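Local atomic coordinates of agarase (Microbulbifer thermotolerans, PDB entry 3WZ1), a protein that cleaves the beta-1,4-galactosidic linkages of agarose in endo fashion, releasing mainly neoagarotetraose, and is represented here by its GH16 catalytic domain. Residues T99-M104 against F271-P276; M113-D118 against M238-W243; D118-S123 against Y233-M238; D195-E200 against D215-N220. All coordinates share one frame; numbering follows the deposited sequence. Where two conformers were deposited one is given.

Contact 1 of 4, residues T99-M104 against F271-P276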
# COMPACT_ATOMS: atom_id res chain seq x y z
N THR A 99 9.37 -10.59 6.26
CA THR A 99 9.82 -11.61 5.33
C THR A 99 8.74 -12.65 5.14
O THR A 99 7.95 -12.90 6.03
CB THR A 99 11.09 -12.34 5.82
OG1 THR A 99 10.91 -12.77 7.19
CG2 THR A 99 12.34 -11.44 5.65
N TYR A 100 8.72 -13.28 3.97
CA TYR A 100 7.83 -14.40 3.73
C TYR A 100 8.20 -15.54 4.68
O TYR A 100 9.34 -15.63 5.12
CB TYR A 100 7.92 -14.89 2.29
CG TYR A 100 9.20 -15.64 1.98
CD1 TYR A 100 9.30 -16.99 2.26
CD2 TYR A 100 10.30 -15.01 1.41
CE1 TYR A 100 10.47 -17.70 2.00
CE2 TYR A 100 11.48 -15.70 1.18
CZ TYR A 100 11.54 -17.06 1.46
OH TYR A 100 12.70 -17.78 1.18
N PRO A 101 7.23 -16.40 5.02
CA PRO A 101 5.81 -16.29 4.72
C PRO A 101 5.12 -15.31 5.66
O PRO A 101 5.37 -15.31 6.87
CB PRO A 101 5.28 -17.71 4.97
CG PRO A 101 6.20 -18.25 6.03
CD PRO A 101 7.54 -17.60 5.82
N VAL A 102 4.24 -14.48 5.10
CA VAL A 102 3.53 -13.51 5.90
C VAL A 102 2.27 -13.06 5.18
O VAL A 102 2.29 -12.90 3.96
CB VAL A 102 4.44 -12.29 6.23
CG1 VAL A 102 4.89 -11.57 4.96
CG2 VAL A 102 3.77 -11.35 7.21
N TYR A 103 1.19 -12.90 5.93
CA TYR A 103 -0.04 -12.30 5.41
C TYR A 103 -0.07 -10.84 5.84
O TYR A 103 0.09 -10.56 7.02
CB TYR A 103 -1.30 -13.03 5.93
CG TYR A 103 -2.59 -12.44 5.42
CD1 TYR A 103 -2.99 -12.64 4.10
CD2 TYR A 103 -3.39 -11.64 6.24
CE1 TYR A 103 -4.16 -12.10 3.62
CE2 TYR A 103 -4.56 -11.08 5.75
CZ TYR A 103 -4.93 -11.31 4.43
OH TYR A 103 -6.10 -10.76 3.94
N MET A 104 -0.28 -9.94 4.89
CA MET A 104 -0.16 -8.49 5.12
C MET A 104 -1.44 -7.82 4.61
O MET A 104 -1.76 -7.97 3.44
CB MET A 104 1.04 -7.95 4.33
CG MET A 104 2.28 -8.80 4.48
SD MET A 104 3.73 -8.19 3.56
CE MET A 104 3.18 -8.37 1.88
N PHE A 271 -0.54 -7.96 10.24
CA PHE A 271 0.38 -8.88 9.64
C PHE A 271 0.36 -10.15 10.45
O PHE A 271 0.37 -10.08 11.68
CB PHE A 271 1.80 -8.28 9.65
CG PHE A 271 1.86 -6.86 9.15
CD1 PHE A 271 1.65 -5.81 10.02
CD2 PHE A 271 2.10 -6.58 7.82
CE1 PHE A 271 1.68 -4.50 9.56
CE2 PHE A 271 2.13 -5.28 7.36
CZ PHE A 271 1.93 -4.25 8.23
N TYR A 272 0.34 -11.30 9.78
CA TYR A 272 0.35 -12.60 10.48
C TYR A 272 1.39 -13.53 9.90
O TYR A 272 1.58 -13.57 8.67
CB TYR A 272 -1.03 -13.29 10.41
CG TYR A 272 -2.15 -12.57 11.12
CD1 TYR A 272 -2.85 -11.56 10.49
CD2 TYR A 272 -2.52 -12.90 12.44
CE1 TYR A 272 -3.88 -10.89 11.13
CE2 TYR A 272 -3.55 -12.22 13.07
CZ TYR A 272 -4.22 -11.23 12.41
OH TYR A 272 -5.26 -10.56 13.07
N LYS A 273 1.99 -14.32 10.79
CA LYS A 273 2.96 -15.33 10.43
C LYS A 273 2.35 -16.70 10.67
O LYS A 273 1.70 -16.91 11.69
CB LYS A 273 4.20 -15.19 11.29
CG LYS A 273 4.86 -13.83 11.18
CD LYS A 273 5.55 -13.64 9.85
CE LYS A 273 6.79 -14.50 9.69
NZ LYS A 273 7.48 -14.23 8.39
N PRO A 274 2.56 -17.64 9.74
CA PRO A 274 2.03 -18.98 9.96
C PRO A 274 3.00 -19.75 10.86
O PRO A 274 4.21 -19.80 10.58
CB PRO A 274 1.94 -19.54 8.54
CG PRO A 274 3.07 -18.90 7.82
CD PRO A 274 3.24 -17.53 8.44
N VAL A 275 2.48 -20.32 11.95
CA VAL A 275 3.29 -21.00 12.94
C VAL A 275 2.61 -22.31 13.34
O VAL A 275 1.40 -22.43 13.24
CB VAL A 275 3.54 -20.13 14.18
CG1 VAL A 275 4.21 -18.81 13.79
CG2 VAL A 275 2.25 -19.88 14.94
N PRO A 276 3.40 -23.32 13.72
CA PRO A 276 2.79 -24.55 14.21
C PRO A 276 1.81 -24.32 15.36
O PRO A 276 2.04 -23.50 16.24
CB PRO A 276 4.01 -25.33 14.73
CG PRO A 276 5.14 -24.82 13.92
CD PRO A 276 4.87 -23.37 13.78
O HOH W 1 8.14 -11.32 8.93
O HOH W 2 9.81 -15.59 8.09

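Contact 2 of 4, residues M113-D118 against M238-W243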
# COMPACT_ATOMS: atom_id res chain seq x y z
N MET A 113 -9.08 11.17 -5.11
CA MET A 113 -8.07 11.91 -5.83
C MET A 113 -7.49 11.06 -6.94
O MET A 113 -7.59 9.83 -6.93
CB MET A 113 -6.93 12.30 -4.88
CG MET A 113 -7.31 13.12 -3.67
SD MET A 113 -7.72 14.84 -4.07
CE MET A 113 -6.10 15.61 -3.90
N VAL A 114 -6.82 11.72 -7.89
CA VAL A 114 -6.11 11.00 -8.95
C VAL A 114 -4.78 10.42 -8.47
O VAL A 114 -4.12 9.65 -9.18
CB VAL A 114 -5.89 11.86 -10.20
CG1 VAL A 114 -7.23 12.24 -10.81
CG2 VAL A 114 -5.04 13.10 -9.92
N LEU A 115 -4.36 10.84 -7.29
CA LEU A 115 -3.19 10.28 -6.62
C LEU A 115 -3.38 8.81 -6.33
O LEU A 115 -4.49 8.36 -6.07
CB LEU A 115 -2.98 10.99 -5.29
CG LEU A 115 -2.75 12.50 -5.37
CD1 LEU A 115 -2.93 13.13 -4.01
CD2 LEU A 115 -1.36 12.76 -5.91
N ALA A 116 -2.27 8.08 -6.30
CA ALA A 116 -2.28 6.72 -5.76
C ALA A 116 -2.43 6.74 -4.25
O ALA A 116 -1.71 7.48 -3.58
CB ALA A 116 -0.98 6.00 -6.13
N SER A 117 -3.37 5.95 -3.72
CA SER A 117 -3.47 5.60 -2.30
C SER A 117 -2.83 4.23 -2.17
O SER A 117 -3.26 3.27 -2.84
CB SER A 117 -4.93 5.57 -1.80
OG SER A 117 -5.55 6.84 -1.91
N ASP A 118 -1.78 4.13 -1.34
CA ASP A 118 -0.91 2.94 -1.34
C ASP A 118 -0.72 2.29 0.03
O ASP A 118 -0.58 2.97 1.05
CB ASP A 118 0.49 3.29 -1.87
CG ASP A 118 0.48 3.92 -3.24
OD1 ASP A 118 -0.29 3.43 -4.11
OD2 ASP A 118 1.28 4.88 -3.48
N MET A 238 0.53 8.31 0.01
CA MET A 238 0.01 8.61 -1.32
C MET A 238 1.18 8.97 -2.21
O MET A 238 2.24 9.37 -1.74
CB MET A 238 -1.00 9.75 -1.34
CG MET A 238 -2.41 9.35 -0.94
SD MET A 238 -3.66 10.59 -1.25
CE MET A 238 -3.46 11.67 0.13
N GLU A 239 0.96 8.81 -3.51
CA GLU A 239 1.94 9.17 -4.54
C GLU A 239 1.27 9.89 -5.69
O GLU A 239 0.21 9.46 -6.18
CB GLU A 239 2.65 7.94 -5.08
CG GLU A 239 3.59 7.29 -4.07
CD GLU A 239 4.22 6.00 -4.56
OE1 GLU A 239 4.06 5.66 -5.76
OE2 GLU A 239 4.86 5.31 -3.72
N ASP A 240 1.92 10.93 -6.17
CA ASP A 240 1.68 11.46 -7.50
C ASP A 240 2.69 10.70 -8.36
O ASP A 240 3.90 10.90 -8.22
CB ASP A 240 1.91 12.96 -7.55
CG ASP A 240 1.76 13.53 -8.92
OD1 ASP A 240 0.62 13.90 -9.30
OD2 ASP A 240 2.77 13.53 -9.65
N GLN A 241 2.20 9.78 -9.20
CA GLN A 241 3.06 8.86 -9.93
C GLN A 241 3.34 9.37 -11.33
O GLN A 241 2.47 9.98 -11.96
CB GLN A 241 2.43 7.46 -9.97
CG GLN A 241 2.24 6.88 -8.57
CD GLN A 241 1.63 5.49 -8.57
OE1 GLN A 241 0.85 5.11 -9.46
NE2 GLN A 241 1.97 4.72 -7.55
N ASN A 242 4.54 9.10 -11.83
CA ASN A 242 4.94 9.65 -13.13
C ASN A 242 4.03 9.23 -14.29
O ASN A 242 3.73 10.06 -15.15
CB ASN A 242 6.37 9.28 -13.48
CG ASN A 242 7.39 10.02 -12.66
OD1 ASN A 242 7.87 11.10 -13.05
ND2 ASN A 242 7.72 9.48 -11.54
N TRP A 243 3.59 7.98 -14.31
CA TRP A 243 2.75 7.52 -15.43
C TRP A 243 1.45 8.33 -15.51
O TRP A 243 0.80 8.36 -16.55
CB TRP A 243 2.46 6.01 -15.37
CG TRP A 243 1.48 5.62 -14.33
CD1 TRP A 243 1.69 5.54 -12.97
CD2 TRP A 243 0.11 5.31 -14.53
NE1 TRP A 243 0.54 5.19 -12.34
CE2 TRP A 243 -0.46 5.04 -13.26
CE3 TRP A 243 -0.71 5.20 -15.67
CZ2 TRP A 243 -1.79 4.69 -13.09
CZ3 TRP A 243 -2.04 4.85 -15.50
CH2 TRP A 243 -2.57 4.60 -14.21
O HOH W 3 -0.70 9.60 -9.46

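Contact 3 of 4, residues D118-S123 against Y233-M238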
# COMPACT_ATOMS: atom_id res chain seq x y z
N ASP A 118 -1.78 4.13 -1.34
CA ASP A 118 -0.91 2.94 -1.34
C ASP A 118 -0.72 2.29 0.03
O ASP A 118 -0.58 2.97 1.05
CB ASP A 118 0.49 3.29 -1.87
CG ASP A 118 0.48 3.92 -3.24
OD1 ASP A 118 -0.29 3.43 -4.11
OD2 ASP A 118 1.28 4.88 -3.48
N PHE A 119 -0.66 0.96 0.01
CA PHE A 119 -0.19 0.12 1.12
C PHE A 119 0.68 -0.90 0.44
O PHE A 119 0.20 -1.73 -0.35
CB PHE A 119 -1.35 -0.53 1.87
CG PHE A 119 -0.93 -1.58 2.88
CD1 PHE A 119 -0.04 -1.29 3.91
CD2 PHE A 119 -1.48 -2.86 2.80
CE1 PHE A 119 0.29 -2.28 4.86
CE2 PHE A 119 -1.14 -3.84 3.73
CZ PHE A 119 -0.28 -3.54 4.76
N TRP A 120 1.99 -0.80 0.66
CA TRP A 120 2.93 -1.53 -0.17
C TRP A 120 4.23 -1.82 0.57
O TRP A 120 4.41 -1.40 1.71
CB TRP A 120 3.18 -0.77 -1.47
CG TRP A 120 3.85 0.55 -1.32
CD1 TRP A 120 3.35 1.66 -0.69
CD2 TRP A 120 5.11 0.94 -1.87
NE1 TRP A 120 4.23 2.70 -0.81
CE2 TRP A 120 5.33 2.28 -1.52
CE3 TRP A 120 6.08 0.27 -2.61
CZ2 TRP A 120 6.48 2.99 -1.89
CZ3 TRP A 120 7.23 0.96 -2.97
CH2 TRP A 120 7.42 2.31 -2.61
N PHE A 121 5.10 -2.58 -0.11
CA PHE A 121 6.28 -3.18 0.49
C PHE A 121 7.46 -3.05 -0.43
O PHE A 121 7.33 -3.24 -1.62
CB PHE A 121 5.97 -4.66 0.79
CG PHE A 121 4.91 -4.79 1.82
CD1 PHE A 121 5.24 -4.83 3.18
CD2 PHE A 121 3.58 -4.69 1.46
CE1 PHE A 121 4.25 -4.81 4.15
CE2 PHE A 121 2.59 -4.65 2.42
CZ PHE A 121 2.93 -4.71 3.76
N LEU A 122 8.60 -2.69 0.14
CA LEU A 122 9.81 -2.49 -0.65
C LEU A 122 11.04 -2.92 0.11
O LEU A 122 11.18 -2.64 1.30
CB LEU A 122 9.95 -1.00 -1.02
CG LEU A 122 11.04 -0.61 -2.01
CD1 LEU A 122 10.80 -1.24 -3.38
CD2 LEU A 122 11.10 0.91 -2.11
N SER A 123 11.95 -3.61 -0.58
CA SER A 123 13.23 -4.01 0.00
C SER A 123 14.13 -2.80 0.22
O SER A 123 13.98 -1.78 -0.46
CB SER A 123 13.92 -5.07 -0.88
OG SER A 123 14.25 -4.55 -2.15
N TYR A 233 9.99 -3.51 3.77
CA TYR A 233 9.41 -2.58 4.72
C TYR A 233 7.98 -2.25 4.30
O TYR A 233 7.70 -2.11 3.10
CB TYR A 233 10.24 -1.29 4.80
CG TYR A 233 11.62 -1.58 5.35
CD1 TYR A 233 12.64 -2.02 4.52
CD2 TYR A 233 11.86 -1.48 6.71
CE1 TYR A 233 13.87 -2.36 5.04
CE2 TYR A 233 13.10 -1.82 7.24
CZ TYR A 233 14.08 -2.25 6.39
OH TYR A 233 15.32 -2.60 6.91
N ALA A 234 7.09 -2.14 5.28
CA ALA A 234 5.73 -1.68 5.03
C ALA A 234 5.70 -0.18 4.84
O ALA A 234 6.27 0.55 5.65
CB ALA A 234 4.85 -2.09 6.20
N ILE A 235 4.99 0.28 3.81
CA ILE A 235 4.88 1.69 3.50
C ILE A 235 3.42 2.02 3.26
O ILE A 235 2.71 1.32 2.53
CB ILE A 235 5.72 2.06 2.26
CG1 ILE A 235 7.17 1.56 2.41
CG2 ILE A 235 5.68 3.55 2.00
CD1 ILE A 235 7.99 1.64 1.14
N ILE A 236 2.98 3.11 3.88
CA ILE A 236 1.63 3.62 3.68
C ILE A 236 1.81 5.04 3.19
O ILE A 236 2.40 5.86 3.90
CB ILE A 236 0.79 3.59 4.96
CG1 ILE A 236 0.74 2.18 5.56
CG2 ILE A 236 -0.62 4.10 4.64
CD1 ILE A 236 0.36 2.16 7.03
N ASN A 237 1.35 5.35 1.99
CA ASN A 237 1.54 6.69 1.48
C ASN A 237 0.46 7.07 0.49
O ASN A 237 -0.42 6.25 0.19
CB ASN A 237 2.95 6.84 0.87
CG ASN A 237 3.11 6.20 -0.50
OD1 ASN A 237 2.13 6.00 -1.22
ND2 ASN A 237 4.34 5.91 -0.88
N MET A 238 0.53 8.31 0.01
CA MET A 238 0.01 8.61 -1.32
C MET A 238 1.18 8.97 -2.21
O MET A 238 2.24 9.37 -1.74
CB MET A 238 -1.00 9.75 -1.34
CG MET A 238 -2.41 9.35 -0.94
SD MET A 238 -3.66 10.59 -1.25
CE MET A 238 -3.46 11.67 0.13

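Contact 4 of 4, residues D195-E200 against D215-N220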
# COMPACT_ATOMS: atom_id res chain seq x y z
N ASP A 195 5.97 -17.30 -0.44
CA ASP A 195 7.35 -17.64 -0.75
C ASP A 195 7.76 -16.76 -1.92
O ASP A 195 6.95 -15.97 -2.41
CB ASP A 195 7.49 -19.16 -1.00
CG ASP A 195 6.68 -19.65 -2.18
OD1 ASP A 195 6.88 -19.16 -3.31
OD2 ASP A 195 5.84 -20.56 -1.98
N PRO A 196 9.02 -16.83 -2.37
CA PRO A 196 9.47 -15.88 -3.37
C PRO A 196 8.76 -15.97 -4.72
O PRO A 196 8.93 -15.08 -5.53
CB PRO A 196 10.96 -16.24 -3.54
CG PRO A 196 11.35 -16.76 -2.20
CD PRO A 196 10.14 -17.57 -1.78
N TRP A 197 8.01 -17.04 -4.96
CA TRP A 197 7.34 -17.26 -6.23
C TRP A 197 5.83 -17.35 -6.12
O TRP A 197 5.16 -17.81 -7.06
CB TRP A 197 7.89 -18.53 -6.87
CG TRP A 197 9.36 -18.49 -7.05
CD1 TRP A 197 10.29 -19.20 -6.36
CD2 TRP A 197 10.09 -17.65 -7.95
NE1 TRP A 197 11.55 -18.88 -6.79
CE2 TRP A 197 11.45 -17.92 -7.76
CE3 TRP A 197 9.72 -16.70 -8.90
CZ2 TRP A 197 12.45 -17.27 -8.49
CZ3 TRP A 197 10.72 -16.05 -9.60
CH2 TRP A 197 12.06 -16.35 -9.41
N HIS A 198 5.23 -16.90 -5.01
CA HIS A 198 3.81 -17.10 -4.82
C HIS A 198 3.17 -16.03 -3.96
O HIS A 198 3.47 -15.92 -2.77
CB HIS A 198 3.57 -18.48 -4.22
CG HIS A 198 2.13 -18.87 -4.20
ND1 HIS A 198 1.55 -19.59 -5.22
CD2 HIS A 198 1.16 -18.66 -3.28
CE1 HIS A 198 0.28 -19.80 -4.93
NE2 HIS A 198 0.02 -19.25 -3.76
N LEU A 199 2.31 -15.25 -4.60
CA LEU A 199 1.48 -14.22 -3.96
C LEU A 199 0.00 -14.51 -4.16
O LEU A 199 -0.43 -14.87 -5.27
CB LEU A 199 1.76 -12.87 -4.61
CG LEU A 199 3.21 -12.37 -4.61
CD1 LEU A 199 3.26 -11.06 -5.35
CD2 LEU A 199 3.75 -12.19 -3.21
N GLU A 200 -0.79 -14.31 -3.10
CA GLU A 200 -2.25 -14.39 -3.18
C GLU A 200 -2.87 -13.08 -2.73
O GLU A 200 -2.55 -12.59 -1.65
CB GLU A 200 -2.80 -15.53 -2.32
CG GLU A 200 -2.31 -16.91 -2.74
CD GLU A 200 -2.55 -17.98 -1.70
OE1 GLU A 200 -3.03 -17.71 -0.58
OE2 GLU A 200 -2.22 -19.16 -2.03
N ASP A 215 7.42 -17.25 -14.44
CA ASP A 215 6.97 -16.64 -15.69
C ASP A 215 6.16 -15.37 -15.46
O ASP A 215 6.12 -14.50 -16.33
CB ASP A 215 6.16 -17.61 -16.54
CG ASP A 215 7.00 -18.72 -17.11
OD1 ASP A 215 8.25 -18.65 -17.01
OD2 ASP A 215 6.40 -19.67 -17.68
N ILE A 216 5.49 -15.27 -14.31
CA ILE A 216 4.75 -14.05 -13.97
C ILE A 216 5.43 -13.22 -12.88
O ILE A 216 5.31 -11.99 -12.86
CB ILE A 216 3.27 -14.34 -13.62
CG1 ILE A 216 2.46 -13.04 -13.54
CG2 ILE A 216 3.15 -15.16 -12.34
CD1 ILE A 216 0.96 -13.23 -13.44
N ILE A 217 6.17 -13.87 -11.98
CA ILE A 217 6.86 -13.13 -10.91
C ILE A 217 8.06 -12.36 -11.45
O ILE A 217 8.29 -11.23 -11.10
CB ILE A 217 7.28 -14.08 -9.76
CG1 ILE A 217 6.04 -14.61 -9.02
CG2 ILE A 217 8.26 -13.41 -8.79
CD1 ILE A 217 5.42 -13.67 -8.00
N ASP A 218 8.87 -13.00 -12.30
CA ASP A 218 10.12 -12.39 -12.77
C ASP A 218 10.60 -13.05 -14.06
O ASP A 218 11.68 -13.66 -14.09
CB ASP A 218 11.19 -12.52 -11.69
CG ASP A 218 12.51 -11.88 -12.08
OD1 ASP A 218 12.51 -10.89 -12.87
OD2 ASP A 218 13.56 -12.34 -11.56
N PRO A 219 9.80 -12.90 -15.13
CA PRO A 219 10.18 -13.59 -16.37
C PRO A 219 11.48 -13.07 -16.98
O PRO A 219 12.16 -13.82 -17.69
CB PRO A 219 8.99 -13.36 -17.29
CG PRO A 219 8.38 -12.07 -16.80
CD PRO A 219 8.56 -12.12 -15.30
N ASN A 220 11.85 -11.82 -16.69
CA ASN A 220 13.09 -11.23 -17.23
C ASN A 220 14.36 -11.52 -16.41
O ASN A 220 15.46 -11.12 -16.79
CB ASN A 220 12.91 -9.72 -17.43
CG ASN A 220 11.74 -9.39 -18.34
OD1 ASN A 220 11.49 -10.08 -19.33
ND2 ASN A 220 11.01 -8.35 -18.01

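Contact 1 of 4, residues T99-M104 against F271-P276
M104 and F271 form the apolar centre, a non-hydrogen-bonded antiparallel pair in which M104 CB rests 3.9 Å from F271 CD2; the sulfur end of M104 then leads away from the phenyl group. On the other face of the sheet Y103 and Y272 are the adjoining hydrogen-bonded pair. Their rings meet where Y272 CD1, near the plane of the Y103 ring and at its edge, lies 4.3 Å from Y103 CD2. Two backbone bonds join this pair, Y103 N to Y272 O (2.8 Å) and Y272 N to Y103 O (2.9 Å). Further out, the gamma-methyl V102 CG2 lies against K273 CD at 3.9 Å, and two proline rings cross obliquely, P101 CG to P274 CG at 3.7 Å. P101 follows a cis peptide bond, at the turn into strand 102-109.

The polar edge belongs to K273. Its chain bends twice (chi2 -72°, chi3 -70°) and folds back over the opposing segment, bringing NZ within 2.8 Å of P101 O. The ammonium arrives from above that carbonyl plane, 46° out of it. Two waters also accept from NZ: one is held by T99 N, while the other, 2.7 Å from NZ, donates in turn to Y100 O. The lysine thus links the loop leading to P101 to strand 264-276.

Strand 102-109 continues the sheet on its far edge with strand 187-195 through V102 and W193, and strand 264-276 does so with strand 18-22, where W20 packs on Y272 and P274; M104 and F271 face strand 116-123.

Contact 2 of 4, residues M113-D118 against M238-W243
The A116 methyl lies over one face of the Q241 side-chain amide, with A116 CB 3.5 Å from Q241 NE2. Q241 OE1 accepts from W243 NE1 (2.9 Å) and lies in the indole plane, whereas the donor is tilted out of the amide carbonyl plane. A second flat group, the E239 carboxylate, has D118 OD2 above its face, 3.3 Å from E239 CD, and the two carboxylates are turned 70° apart. Q241 NE2 approaches the same face of E239 and donates to E239 OE1 at 2.9 Å, in an almost straight bond (170° at the hydrogen). E239 CG is anti to the carbonyl carbon (chi1 -69°) with the chain extended beyond it, which carries the carboxylate out to both partners. Alongside, A116 and E239 pair by two backbone bonds. L115 and M238 cross at about a right angle, L115 CD1 meeting M238 SD at 3.8 Å, while L115 CD2 touches D240 CB at 3.7 Å.

The Q241 amide is fixed from several directions, since Y136 OH also bonds its oxygen and the predicted proton donor E134 also accepts from its nitrogen. D240 is tied to S245, T250 and L59.

With D118 OD2 3.6 Å from E239 OE2, the two carboxylates are like-charged neighbours if both are ionised, and the Q241 N-H group may partly offset the negative charge on E239.

Contact 3 of 4, residues D118-S123 against Y233-M238
W120 O accepts from I235 N at 2.8 Å, and W120 N returns the bond to I235 O at 2.9 Å, closing the central hydrogen-bonded pair of two antiparallel strands. D118 with N237 and L122 with Y233 repeat this pattern on either side, so six backbone bonds join the segments. The W120 indole turns back over its partner: CG sits between the backbone N and the carbonyl carbon (chi1 64°), and I235 CB lies over the five-membered ring, 3.8 Å from its centroid, in a CH-pi contact. I235 CD1 continues along that face to W120 CZ2 at 3.6 Å, and the same methyl also meets L122 CB at 3.9 Å.

On the opposite side the side chains that meet across the strands are apolar. F121 CE1 presses on the A234 methyl, CB, at 3.5 Å, and I236 CG1 reaches the edge of the F119 ring at CD1, 3.9 Å away.

The two strands run through the middle of the jelly roll. The F119, F121 and I236 side packs against V269 and F271 of strand 264-276 and L74 and I76 of strand 73-80. The W120 side faces the probable catalytic cleft, as in other GH16 enzymes, and W120 touches the predicted nucleophile E129 on neighbouring strand 128-135.

Contact 4 of 4, residues D195-E200 against D215-N220
The tight hairpin between strands 187-195 and 198-203 meets the end of helix 214-217 here, W197 of the turn lying against I217. The six-membered part of the indole makes the contact: W197 CE3 lies 3.6 Å from the gamma-methyl I217 CG2, which approaches the ring obliquely. That methyl stands anti to the backbone N of I217, while the other branch runs alongside the W197 carbonyl (I217 CG1 to W197 O 3.9 Å) and carries CD1 to L199 CG at 4.3 Å. One isoleucine therefore spans the turn and the start of the following strand. D218 CB comes to the indole's edge, near its plane, 4.1 Å from W197 CZ3. No hydrogen bond joins the segments; the contact is van der Waals packing, mostly between apolar groups.

The turn is held from within. D195 OD1 accepts from W197 N at 2.9 Å with its anti lone pair, an Asx turn, and H198 N bonds D195 O at 3.3 Å. In the strand beyond, H198 NE2 donates to E200 OE2 at 2.8 Å, and S212 engages the other ring nitrogen, H198 ND1. D218, just past the helix, is bound to T223 and F222.

L228 packs on both L199 and I217, while P196 touches S229, one of the residues at a sodium site. A type I beta turn with P196 and W197 at its tip, reinforced by the Asx turn of D195, makes the two-residue link of this beta-hairpin.

How the contacts relate
From the N terminus, the chain lays down the first halves of contacts 1, 2 and 3 in turn, on strand 102-109 and then along strand 116-123. Contact 4 opens next and closes first, as a short local loop from hairpin to helix. Strand 232-239 then closes contact 3 and, just after it, contact 2; the last strand, 264-276, closes contact 1. The loops are fully nested, 4 within 3 within 2 within 1, and none cross. Contacts 2 and 3 share D118 and M238 as one continuous strand pair. Contact 1 packs onto contact 3 through M104 and F271 against F121, and touches contact 4 where Y100 meets P196, tying hairpin, cleft strands and C-terminal strand together.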